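PDB 6GNE: probable starch synthase 4, chloroplastic/amyloplastic from Arabidopsis thaliana, which belongs to the starch synthase family of GT-B-fold glycosyltransferases and is modelled here with adenosine-5'-diphosphate and glycans bound. Local coordinates for residues A[114-117]-A[118-122]; A[454-457]-A[458-462]; A[467-470]-A[471-475]. All blocks are in the same frame, centred on the assembly; numbering follows the deposited sequence.

Contact 1: A[114-117]-A[118-122]; sequences EQDD and FRRFS
The guanidinium of Arg-120 lies between two neighbours on opposite faces. CG of Glu-114 sits over one, 3.5 Å from NH1 of Arg-120, and CZ of the Phe-121 ring lies 4.0 Å above the other, displaced toward the rim. At the edge, in the guanidinium plane, OD1 of Asp-117 takes a hydrogen bond from NH1 of Arg-120 (2.8 Å, 154°), making a salt bridge. The oxygen is met on its syn side, with the donor 29° out of the carboxylate plane. A bend at chi3 (73°) turns the head of Arg-120 back along Asp-117, and the two side chains run side by side. Arginine suits this place because its flat head takes packing on its faces while its N-H groups point outward: NE reaches the carbonyl of Phe-105, and NH1 that of Phe-111 as well.

All this surrounds the start of helix 117-134. A type I turn, Glu-114 to Asp-117, leads into it, and Asp-116 holds the N-cap position without a capping bond from its side chain. Its carbonyl O accepts the first-turn backbone hydrogen bond from N of Arg-120 (3.0 Å); its carboxylate and that of Glu-114 both pair with Arg-108. N of Glu-114 adds a weak bond to OD1 of Asp-117 (3.1 Å), and a water joins the carbonyl of Gln-115 to N of Phe-118.

OD2 of Asp-117 accepts a hydrogen bond from N of Gly-113, and the side chain of Asp-117 lies about 4 Å from a bound alpha-D-glucopyranose. Bonds to both oxygens should limit rotation of the carboxylate. Acidic and carbonyl oxygens around Arg-120 probably compensate much of its buried charge, consistent with a well-fixed Asp-117 and Arg-120 close to the glycan.

Contact 2: A[454-457]-A[458-462]; sequences ALER and AFNHY
Helix 448-464, which carries Leu-455 and Phe-459 one turn apart, flanks the six-stranded parallel sheet of a Rossmann-like GT-B domain. The two side chains lie side by side and point the same way: CD1 of Leu-455 is 3.8 Å from CE1 of Phe-459, and CG of Leu-455 is 4.0 Å from that same ring carbon. With CG anti to the backbone N (chi1 -168°), Leu-455 sends its branch forward along the helix to the ring. Branched aliphatic and aromatic groups fit here because this flank is buried.

Smaller residues serve where the helix comes close to the sheet. CB of Ala-458 stands 3.4 Å from the carbonyl O of Ala-454, and both methyls fit against Ile-414. The backbone follows the regular i to i+4 pattern, as in N of Phe-459 to O of Leu-455 (2.9 Å).

Polar chemistry gathers on another flank. Arg-457 bends at chi3 (-67°), and its two terminal nitrogens form salt bridges with separate acids, NH2 with Asp-429 and NH1 with Asp-427. The carbonyl O of Arg-457, which accepts the backbone N-H of His-461, also lies at the ring edge, 3.2 Å from CD2 of His-461. NE2 of His-461 makes a weak hydrogen bond to Asp-429, so the arginine and the histidine share one carboxylate.

Ala-454 and Ala-458 each touch both strands 412-416 and 441-443, Leu-455 adds to the former and Arg-457 to the latter, so the helix packs against the last two strands at one end of the sheet, and its Leu-455 and Phe-459 pair also touches helix 324-336.

Contact 3: A[467-470]-A[471-475]; sequences EKWM and RLVEK
N of Glu-474 donates a nearly straight hydrogen bond to the carbonyl O of Met-470 (3.0 Å, 170°). The side chain of Glu-474 starts back over the same carbonyl, its CG 3.3 Å from O of Met-470, and its extended chain continues past that carbonyl. The methyl CE of Met-470 ends 4.0 Å from OE1 of Glu-474, where the two chains pass at a slant.

A charged pair lies one turn apart on an exposed flank. NE of Arg-471 gives a single long bond to OE2 of Glu-467 (3.3 Å, 166°), in the guanidinium plane and on the anti lone pair of the carboxylate. The bend of Glu-467 at chi2 (65°) brings the carboxylate round toward the arginine. Glutamate and arginine four residues apart are well matched for such an i to i+4 salt bridge, since both chains can reach across a helical turn. All four of these side chains, Glu-467, Met-470, Arg-471 and Glu-474, touch a crystal neighbour, so their conformations may partly reflect the lattice.

These residues belong to helix 466-477, an amphipathic helix following helix 448-464, and its other flank is hydrophobic. The broad indole of Trp-469 meets two aliphatic neighbours in the next turn. CG2 of Val-473 comes obliquely to the pyrrole part, 3.6 Å from NE1 of Trp-469, and CD2 of Leu-472 lies 4.2 Å from CZ3 on the benzene part. Leu-472 also touches Ile-428, Val-473 touches Leu-286, and the indole itself packs edge-to-face with the ring of Tyr-462 from the preceding helix.

From the N terminus, contact 1 comes first, where the loop after strand 92-100 turns into helix 117-134 beside the bound glycan. Contacts 2 and 3 follow far along the chain, on the successive helices 448-464 and 466-477. Each joins adjoining residues, so none closes a long loop, and the three run in series without nesting or crossing. Contact 1 lies on the opposite side of the chain's centre from the others, with centres about 46 Å from contact 2 and 48 Å from contact 3. The centres of contacts 2 and 3 are about 14 Å apart, and the two touch: the backbone of His-461 and Ala-458 lies against the indole of Trp-469, joining the consecutive helices.

Contact 1: A[114-117]-A[118-122]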
ATOM      1  N   GLU A 114      -7.322  16.083   5.691  1.00 54.77           N
ATOM      2  CA  GLU A 114      -8.210  17.204   5.961  1.00 56.10           C
ATOM      3  C   GLU A 114      -9.036  16.913   7.225  1.00 56.59           C
ATOM      4  O   GLU A 114      -9.279  15.760   7.580  1.00 52.49           O
ATOM      5  CB  GLU A 114      -9.137  17.451   4.766  1.00 56.74           C
ATOM      6  CG  GLU A 114      -8.414  17.776   3.456  1.00 56.45           C
ATOM      7  CD  GLU A 114      -7.730  19.143   3.456  1.00 57.78           C
ATOM      8  OE1 GLU A 114      -8.451  20.157   3.443  1.00 59.46           O
ATOM      9  OE2 GLU A 114      -6.480  19.210   3.451  1.00 56.52           O
ATOM     10  N   GLN A 115      -9.493  17.982   7.877  1.00 60.42           N
ATOM     11  CA  GLN A 115     -10.277  17.868   9.105  1.00 62.37           C
ATOM     12  C   GLN A 115     -11.624  17.182   8.860  1.00 60.53           C
ATOM     13  O   GLN A 115     -12.153  16.506   9.732  1.00 60.26           O
ATOM     14  CB  GLN A 115     -10.458  19.257   9.777  1.00 68.68           C
ATOM     15  CG  GLN A 115     -10.696  19.251  11.300  1.00 73.03           C
ATOM     16  CD  GLN A 115      -9.555  18.589  12.145  1.00 75.75           C
ATOM     17  OE1 GLN A 115      -8.407  18.359  11.677  1.00 75.60           O
ATOM     18  NE2 GLN A 115      -9.877  18.285  13.411  1.00 76.53           N
ATOM     19  N   ASP A 116     -12.162  17.318   7.658  1.00 58.80           N
ATOM     20  CA  ASP A 116     -13.422  16.670   7.300  1.00 57.73           C
ATOM     21  C   ASP A 116     -13.240  15.427   6.398  1.00 54.32           C
ATOM     22  O   ASP A 116     -14.068  15.177   5.544  1.00 54.18           O
ATOM     23  CB  ASP A 116     -14.371  17.714   6.670  1.00 59.80           C
ATOM     24  CG  ASP A 116     -13.861  18.273   5.333  1.00 58.95           C
ATOM     25  OD1 ASP A 116     -12.642  18.215   5.069  1.00 57.79           O
ATOM     26  OD2 ASP A 116     -14.685  18.767   4.539  1.00 59.38           O
ATOM     27  N   ASP A 117     -12.174  14.644   6.594  1.00 51.78           N
ATOM     28  CA  ASP A 117     -11.955  13.420   5.770  1.00 49.34           C
ATOM     29  C   ASP A 117     -13.178  12.498   5.747  1.00 49.01           C
ATOM     30  O   ASP A 117     -13.514  11.935   4.701  1.00 48.39           O
ATOM     31  CB  ASP A 117     -10.719  12.609   6.227  1.00 46.87           C
ATOM     32  CG  ASP A 117      -9.414  13.081   5.596  1.00 46.06           C
ATOM     33  OD1 ASP A 117      -9.405  13.952   4.705  1.00 46.96           O
ATOM     34  OD2 ASP A 117      -8.371  12.541   5.971  1.00 44.49           O
ATOM     35  N   PHE A 118     -13.838  12.359   6.898  1.00 50.07           N
ATOM     36  CA  PHE A 118     -14.998  11.489   7.034  1.00 49.94           C
ATOM     37  C   PHE A 118     -16.084  11.867   6.009  1.00 50.85           C
ATOM     38  O   PHE A 118     -16.634  11.002   5.296  1.00 49.77           O
ATOM     39  CB  PHE A 118     -15.547  11.559   8.469  1.00 51.32           C
ATOM     40  CG  PHE A 118     -16.541  10.482   8.772  1.00 52.09           C
ATOM     41  CD1 PHE A 118     -17.860  10.595   8.362  1.00 53.19           C
ATOM     42  CD2 PHE A 118     -16.144   9.327   9.450  1.00 52.28           C
ATOM     43  CE1 PHE A 118     -18.763   9.589   8.612  1.00 54.41           C
ATOM     44  CE2 PHE A 118     -17.045   8.303   9.700  1.00 52.82           C
ATOM     45  CZ  PHE A 118     -18.361   8.445   9.284  1.00 54.16           C
ATOM     46  N   ARG A 119     -16.384  13.166   5.951  1.00 52.27           N
ATOM     47  CA  ARG A 119     -17.376  13.677   5.036  1.00 53.50           C
ATOM     48  C   ARG A 119     -16.918  13.509   3.579  1.00 51.42           C
ATOM     49  O   ARG A 119     -17.692  13.028   2.735  1.00 50.05           O
ATOM     50  CB  ARG A 119     -17.700  15.136   5.355  1.00 56.90           C
ATOM     51  CG  ARG A 119     -18.540  15.302   6.620  1.00 59.59           C
ATOM     52  CD  ARG A 119     -18.600  16.751   7.111  1.00 61.96           C
ATOM     53  NE  ARG A 119     -19.071  17.691   6.095  1.00 63.31           N
ATOM     54  CZ  ARG A 119     -20.331  17.792   5.658  1.00 64.95           C
ATOM     55  NH1 ARG A 119     -20.622  18.690   4.725  1.00 65.77           N
ATOM     56  NH2 ARG A 119     -21.300  16.992   6.108  1.00 65.63           N
ATOM     57  N   ARG A 120     -15.661  13.884   3.317  1.00 49.64           N
ATOM     58  CA  ARG A 120     -15.041  13.770   1.999  1.00 47.92           C
ATOM     59  C   ARG A 120     -15.238  12.363   1.441  1.00 47.01           C
ATOM     60  O   ARG A 120     -15.796  12.191   0.364  1.00 48.37           O
ATOM     61  CB  ARG A 120     -13.542  14.092   2.062  1.00 46.59           C
ATOM     62  CG  ARG A 120     -13.166  15.535   2.361  1.00 48.44           C
ATOM     63  CD  ARG A 120     -11.662  15.714   2.523  1.00 48.10           C
ATOM     64  NE  ARG A 120     -10.968  15.628   1.221  1.00 47.74           N
ATOM     65  CZ  ARG A 120      -9.747  15.127   0.997  1.00 47.05           C
ATOM     66  NH1 ARG A 120      -8.993  14.615   1.973  1.00 47.02           N
ATOM     67  NH2 ARG A 120      -9.257  15.133  -0.240  1.00 46.59           N
ATOM     68  N   PHE A 121     -14.837  11.341   2.183  1.00 46.23           N
ATOM     69  CA  PHE A 121     -14.851   9.986   1.622  1.00 45.51           C
ATOM     70  C   PHE A 121     -16.197   9.234   1.732  1.00 45.90           C
ATOM     71  O   PHE A 121     -16.505   8.370   0.902  1.00 45.77           O
ATOM     72  CB  PHE A 121     -13.661   9.185   2.156  1.00 44.56           C
ATOM     73  CG  PHE A 121     -12.323   9.724   1.692  1.00 43.70           C
ATOM     74  CD1 PHE A 121     -11.899   9.504   0.390  1.00 42.68           C
ATOM     75  CD2 PHE A 121     -11.506  10.465   2.548  1.00 43.46           C
ATOM     76  CE1 PHE A 121     -10.677   9.987  -0.045  1.00 42.52           C
ATOM     77  CE2 PHE A 121     -10.288  10.970   2.114  1.00 43.22           C
ATOM     78  CZ  PHE A 121      -9.863  10.733   0.820  1.00 42.61           C
ATOM     79  N   SER A 122     -17.007   9.544   2.735  1.00 46.86           N
ATOM     80  CA  SER A 122     -18.384   9.038   2.750  1.00 47.83           C
ATOM     81  C   SER A 122     -19.195   9.622   1.572  1.00 48.60           C
ATOM     82  O   SER A 122     -20.005   8.913   0.969  1.00 49.31           O
ATOM     83  CB  SER A 122     -19.083   9.291   4.098  1.00 49.11           C
ATOM     84  OG  SER A 122     -19.202  10.668   4.366  1.00 50.47           O
TER
HETATM   85  O   HOH W   1     -13.448  14.194   9.394  1.00 49.94           O

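Contact 2: A[454-457]-A[458-462]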
ATOM      1  N   ALA A 454      21.492  -8.253  12.953  1.00 35.42           N
ATOM      2  CA  ALA A 454      21.149  -8.429  11.543  1.00 34.98           C
ATOM      3  C   ALA A 454      22.037  -7.589  10.613  1.00 35.80           C
ATOM      4  O   ALA A 454      22.490  -8.079   9.581  1.00 35.92           O
ATOM      5  CB  ALA A 454      19.686  -8.115  11.293  1.00 33.45           C
ATOM      6  N   LEU A 455      22.284  -6.337  10.976  1.00 37.08           N
ATOM      7  CA  LEU A 455      23.109  -5.467  10.155  1.00 38.57           C
ATOM      8  C   LEU A 455      24.569  -5.958  10.098  1.00 40.71           C
ATOM      9  O   LEU A 455      25.164  -6.006   9.016  1.00 41.47           O
ATOM     10  CB  LEU A 455      23.028  -4.037  10.666  1.00 39.60           C
ATOM     11  CG  LEU A 455      23.610  -2.974   9.730  1.00 41.16           C
ATOM     12  CD1 LEU A 455      22.690  -2.725   8.555  1.00 40.55           C
ATOM     13  CD2 LEU A 455      23.821  -1.653  10.453  1.00 43.53           C
ATOM     14  N   GLU A 456      25.127  -6.328  11.250  1.00 42.10           N
ATOM     15  CA  GLU A 456      26.479  -6.907  11.353  1.00 42.71           C
ATOM     16  C   GLU A 456      26.621  -8.094  10.403  1.00 40.01           C
ATOM     17  O   GLU A 456      27.557  -8.134   9.611  1.00 39.15           O
ATOM     18  CB  GLU A 456      26.761  -7.322  12.806  1.00 47.22           C
ATOM     19  CG  GLU A 456      28.096  -8.012  13.090  1.00 52.07           C
ATOM     20  CD  GLU A 456      28.206  -8.619  14.520  1.00 57.51           C
ATOM     21  OE1 GLU A 456      27.184  -9.056  15.109  1.00 63.94           O
ATOM     22  OE2 GLU A 456      29.326  -8.700  15.083  1.00 61.13           O
ATOM     23  N   ARG A 457      25.668  -9.030  10.447  1.00 36.79           N
ATOM     24  CA  ARG A 457      25.747 -10.224   9.595  1.00 35.41           C
ATOM     25  C   ARG A 457      25.627  -9.881   8.136  1.00 33.74           C
ATOM     26  O   ARG A 457      26.322 -10.427   7.324  1.00 34.10           O
ATOM     27  CB  ARG A 457      24.731 -11.295   9.994  1.00 35.41           C
ATOM     28  CG  ARG A 457      25.032 -11.905  11.361  1.00 37.15           C
ATOM     29  CD  ARG A 457      24.034 -12.971  11.785  1.00 37.72           C
ATOM     30  NE  ARG A 457      22.687 -12.445  12.036  1.00 36.78           N
ATOM     31  CZ  ARG A 457      21.634 -12.594  11.224  1.00 35.53           C
ATOM     32  NH1 ARG A 457      20.489 -12.045  11.554  1.00 34.82           N
ATOM     33  NH2 ARG A 457      21.695 -13.313  10.095  1.00 35.56           N
ATOM     34  N   ALA A 458      24.782  -8.927   7.802  1.00 32.93           N
ATOM     35  CA  ALA A 458      24.607  -8.517   6.429  1.00 32.31           C
ATOM     36  C   ALA A 458      25.886  -7.883   5.882  1.00 33.93           C
ATOM     37  O   ALA A 458      26.310  -8.207   4.772  1.00 34.05           O
ATOM     38  CB  ALA A 458      23.435  -7.569   6.305  1.00 31.06           C
ATOM     39  N   PHE A 459      26.518  -7.016   6.665  1.00 35.27           N
ATOM     40  CA  PHE A 459      27.812  -6.412   6.275  1.00 36.56           C
ATOM     41  C   PHE A 459      28.925  -7.431   6.145  1.00 37.55           C
ATOM     42  O   PHE A 459      29.692  -7.370   5.204  1.00 36.31           O
ATOM     43  CB  PHE A 459      28.246  -5.290   7.226  1.00 37.35           C
ATOM     44  CG  PHE A 459      27.660  -3.948   6.877  1.00 36.98           C
ATOM     45  CD1 PHE A 459      26.290  -3.796   6.698  1.00 35.85           C
ATOM     46  CD2 PHE A 459      28.480  -2.848   6.724  1.00 38.28           C
ATOM     47  CE1 PHE A 459      25.756  -2.575   6.367  1.00 36.45           C
ATOM     48  CE2 PHE A 459      27.962  -1.612   6.405  1.00 38.29           C
ATOM     49  CZ  PHE A 459      26.591  -1.476   6.227  1.00 37.85           C
ATOM     50  N   ASN A 460      28.989  -8.375   7.079  1.00 40.22           N
ATOM     51  CA  ASN A 460      29.919  -9.531   7.000  1.00 42.66           C
ATOM     52  C   ASN A 460      29.725 -10.336   5.717  1.00 42.72           C
ATOM     53  O   ASN A 460      30.689 -10.556   4.985  1.00 44.57           O
ATOM     54  CB  ASN A 460      29.777 -10.474   8.222  1.00 43.82           C
ATOM     55  CG  ASN A 460      30.450  -9.918   9.497  1.00 45.29           C
ATOM     56  OD1 ASN A 460      30.961  -8.771   9.547  1.00 44.77           O
ATOM     57  ND2 ASN A 460      30.431 -10.733  10.552  1.00 46.30           N
ATOM     58  N   HIS A 461      28.491 -10.771   5.452  1.00 41.90           N
ATOM     59  CA  HIS A 461      28.174 -11.537   4.233  1.00 43.15           C
ATOM     60  C   HIS A 461      28.570 -10.766   2.965  1.00 43.18           C
ATOM     61  O   HIS A 461      29.200 -11.333   2.084  1.00 44.46           O
ATOM     62  CB  HIS A 461      26.697 -11.953   4.185  1.00 43.32           C
ATOM     63  CG  HIS A 461      26.391 -13.214   4.938  1.00 46.59           C
ATOM     64  ND1 HIS A 461      26.312 -14.447   4.323  1.00 49.16           N
ATOM     65  CD2 HIS A 461      26.143 -13.439   6.261  1.00 49.47           C
ATOM     66  CE1 HIS A 461      26.021 -15.374   5.236  1.00 52.78           C
ATOM     67  NE2 HIS A 461      25.907 -14.791   6.421  1.00 50.61           N
ATOM     68  N   TYR A 462      28.249  -9.471   2.905  1.00 41.77           N
ATOM     69  CA  TYR A 462      28.578  -8.639   1.753  1.00 41.31           C
ATOM     70  C   TYR A 462      30.089  -8.545   1.539  1.00 44.48           C
ATOM     71  O   TYR A 462      30.559  -8.751   0.439  1.00 46.39           O
ATOM     72  CB  TYR A 462      27.952  -7.233   1.897  1.00 38.79           C
ATOM     73  CG  TYR A 462      28.319  -6.272   0.786  1.00 38.15           C
ATOM     74  CD1 TYR A 462      29.475  -5.495   0.858  1.00 37.58           C
ATOM     75  CD2 TYR A 462      27.519  -6.148  -0.362  1.00 37.21           C
ATOM     76  CE1 TYR A 462      29.813  -4.621  -0.164  1.00 38.10           C
ATOM     77  CE2 TYR A 462      27.852  -5.263  -1.392  1.00 36.88           C
ATOM     78  CZ  TYR A 462      29.003  -4.514  -1.288  1.00 37.59           C
ATOM     79  OH  TYR A 462      29.364  -3.653  -2.289  1.00 38.73           O
TER

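Contact 3: A[467-470]-A[471-475]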
ATOM      1  N   GLU A 467      31.413 -13.431  -4.364  1.00 52.94           N
ATOM      2  CA  GLU A 467      30.708 -14.334  -5.276  1.00 53.77           C
ATOM      3  C   GLU A 467      29.548 -15.082  -4.597  1.00 52.83           C
ATOM      4  O   GLU A 467      28.553 -15.368  -5.239  1.00 53.81           O
ATOM      5  CB  GLU A 467      31.705 -15.298  -6.003  1.00 55.77           C
ATOM      6  CG  GLU A 467      31.192 -16.655  -6.527  1.00 56.22           C
ATOM      7  CD  GLU A 467      30.161 -16.566  -7.653  1.00 55.36           C
ATOM      8  OE1 GLU A 467      30.294 -15.670  -8.491  1.00 54.77           O
ATOM      9  OE2 GLU A 467      29.212 -17.374  -7.687  1.00 54.84           O
ATOM     10  N   LYS A 468      29.681 -15.388  -3.312  1.00 53.12           N
ATOM     11  CA  LYS A 468      28.580 -15.977  -2.532  1.00 52.30           C
ATOM     12  C   LYS A 468      27.428 -14.970  -2.418  1.00 47.59           C
ATOM     13  O   LYS A 468      26.239 -15.319  -2.516  1.00 46.59           O
ATOM     14  CB  LYS A 468      29.058 -16.371  -1.126  1.00 56.19           C
ATOM     15  CG  LYS A 468      28.784 -17.817  -0.715  1.00 60.49           C
ATOM     16  CD  LYS A 468      28.828 -17.997   0.824  1.00 62.57           C
ATOM     17  CE  LYS A 468      28.084 -19.241   1.333  1.00 64.08           C
ATOM     18  NZ  LYS A 468      27.206 -18.918   2.508  1.00 61.56           N
ATOM     19  N   TRP A 469      27.810 -13.719  -2.199  1.00 43.97           N
ATOM     20  CA  TRP A 469      26.889 -12.610  -2.190  1.00 40.36           C
ATOM     21  C   TRP A 469      26.173 -12.428  -3.516  1.00 40.47           C
ATOM     22  O   TRP A 469      24.965 -12.153  -3.543  1.00 39.36           O
ATOM     23  CB  TRP A 469      27.614 -11.318  -1.823  1.00 38.10           C
ATOM     24  CG  TRP A 469      26.688 -10.165  -1.785  1.00 35.51           C
ATOM     25  CD1 TRP A 469      26.456  -9.249  -2.778  1.00 34.30           C
ATOM     26  CD2 TRP A 469      25.838  -9.824  -0.705  1.00 33.49           C
ATOM     27  NE1 TRP A 469      25.492  -8.369  -2.378  1.00 33.24           N
ATOM     28  CE2 TRP A 469      25.096  -8.694  -1.101  1.00 32.59           C
ATOM     29  CE3 TRP A 469      25.634 -10.363   0.570  1.00 33.33           C
ATOM     30  CZ2 TRP A 469      24.178  -8.061  -0.248  1.00 31.05           C
ATOM     31  CZ3 TRP A 469      24.711  -9.754   1.406  1.00 32.83           C
ATOM     32  CH2 TRP A 469      24.001  -8.585   0.995  1.00 30.51           C
ATOM     33  N   MET A 470      26.921 -12.543  -4.605  1.00 42.46           N
ATOM     34  CA  MET A 470      26.371 -12.364  -5.954  1.00 43.94           C
ATOM     35  C   MET A 470      25.318 -13.449  -6.277  1.00 42.90           C
ATOM     36  O   MET A 470      24.335 -13.177  -6.973  1.00 40.04           O
ATOM     37  CB  MET A 470      27.512 -12.375  -6.982  1.00 47.30           C
ATOM     38  CG  MET A 470      27.291 -11.538  -8.219  1.00 49.05           C
ATOM     39  SD  MET A 470      28.738 -11.657  -9.279  1.00 52.86           S
ATOM     40  CE  MET A 470      27.964 -11.501 -10.915  1.00 54.17           C
ATOM     41  N   ARG A 471      25.518 -14.651  -5.731  1.00 43.11           N
ATOM     42  CA  ARG A 471      24.524 -15.713  -5.851  1.00 43.37           C
ATOM     43  C   ARG A 471      23.252 -15.399  -5.108  1.00 40.05           C
ATOM     44  O   ARG A 471      22.177 -15.730  -5.585  1.00 38.77           O
ATOM     45  CB  ARG A 471      25.075 -17.047  -5.344  1.00 45.66           C
ATOM     46  CG  ARG A 471      25.864 -17.823  -6.355  1.00 48.91           C
ATOM     47  CD  ARG A 471      26.096 -19.227  -5.843  1.00 51.17           C
ATOM     48  NE  ARG A 471      27.447 -19.663  -6.155  1.00 54.98           N
ATOM     49  CZ  ARG A 471      27.887 -20.915  -6.017  1.00 58.47           C
ATOM     50  NH1 ARG A 471      27.065 -21.883  -5.557  1.00 58.79           N
ATOM     51  NH2 ARG A 471      29.150 -21.206  -6.375  1.00 60.76           N
ATOM     52  N   LEU A 472      23.391 -14.791  -3.932  1.00 38.67           N
ATOM     53  CA  LEU A 472      22.256 -14.389  -3.133  1.00 37.25           C
ATOM     54  C   LEU A 472      21.424 -13.335  -3.887  1.00 37.21           C
ATOM     55  O   LEU A 472      20.174 -13.435  -3.903  1.00 35.85           O
ATOM     56  CB  LEU A 472      22.706 -13.858  -1.755  1.00 36.21           C
ATOM     57  CG  LEU A 472      21.589 -13.413  -0.809  1.00 34.92           C
ATOM     58  CD1 LEU A 472      20.571 -14.526  -0.530  1.00 35.06           C
ATOM     59  CD2 LEU A 472      22.206 -12.946   0.500  1.00 35.12           C
ATOM     60  N   VAL A 473      22.108 -12.363  -4.520  1.00 37.49           N
ATOM     61  CA  VAL A 473      21.460 -11.355  -5.358  1.00 37.04           C
ATOM     62  C   VAL A 473      20.711 -12.019  -6.521  1.00 38.72           C
ATOM     63  O   VAL A 473      19.515 -11.752  -6.724  1.00 38.96           O
ATOM     64  CB  VAL A 473      22.464 -10.320  -5.915  1.00 37.75           C
ATOM     65  CG1 VAL A 473      21.795  -9.384  -6.906  1.00 38.04           C
ATOM     66  CG2 VAL A 473      23.079  -9.480  -4.806  1.00 36.77           C
ATOM     67  N   GLU A 474      21.402 -12.886  -7.261  1.00 40.92           N
ATOM     68  CA  GLU A 474      20.784 -13.645  -8.370  1.00 43.33           C
ATOM     69  C   GLU A 474      19.519 -14.412  -7.960  1.00 43.06           C
ATOM     70  O   GLU A 474      18.469 -14.377  -8.637  1.00 42.49           O
ATOM     71  CB  GLU A 474      21.799 -14.604  -8.982  1.00 45.48           C
ATOM     72  CG  GLU A 474      22.816 -13.827  -9.801  1.00 47.89           C
ATOM     73  CD  GLU A 474      24.064 -14.584 -10.157  1.00 51.25           C
ATOM     74  OE1 GLU A 474      24.830 -14.063 -11.008  1.00 53.24           O
ATOM     75  OE2 GLU A 474      24.271 -15.679  -9.581  1.00 53.39           O
ATOM     76  N   LYS A 475      19.627 -15.074  -6.822  1.00 42.65           N
ATOM     77  CA  LYS A 475      18.552 -15.918  -6.337  1.00 43.48           C
ATOM     78  C   LYS A 475      17.316 -15.111  -5.994  1.00 40.79           C
ATOM     79  O   LYS A 475      16.199 -15.490  -6.343  1.00 41.81           O
ATOM     80  CB  LYS A 475      19.027 -16.691  -5.103  1.00 44.98           C
ATOM     81  CG  LYS A 475      17.981 -17.584  -4.488  1.00 47.12           C
ATOM     82  CD  LYS A 475      18.530 -18.213  -3.241  1.00 49.76           C
ATOM     83  CE  LYS A 475      17.403 -18.677  -2.344  1.00 50.82           C
ATOM     84  NZ  LYS A 475      18.010 -18.936  -1.018  1.00 52.43           N
TER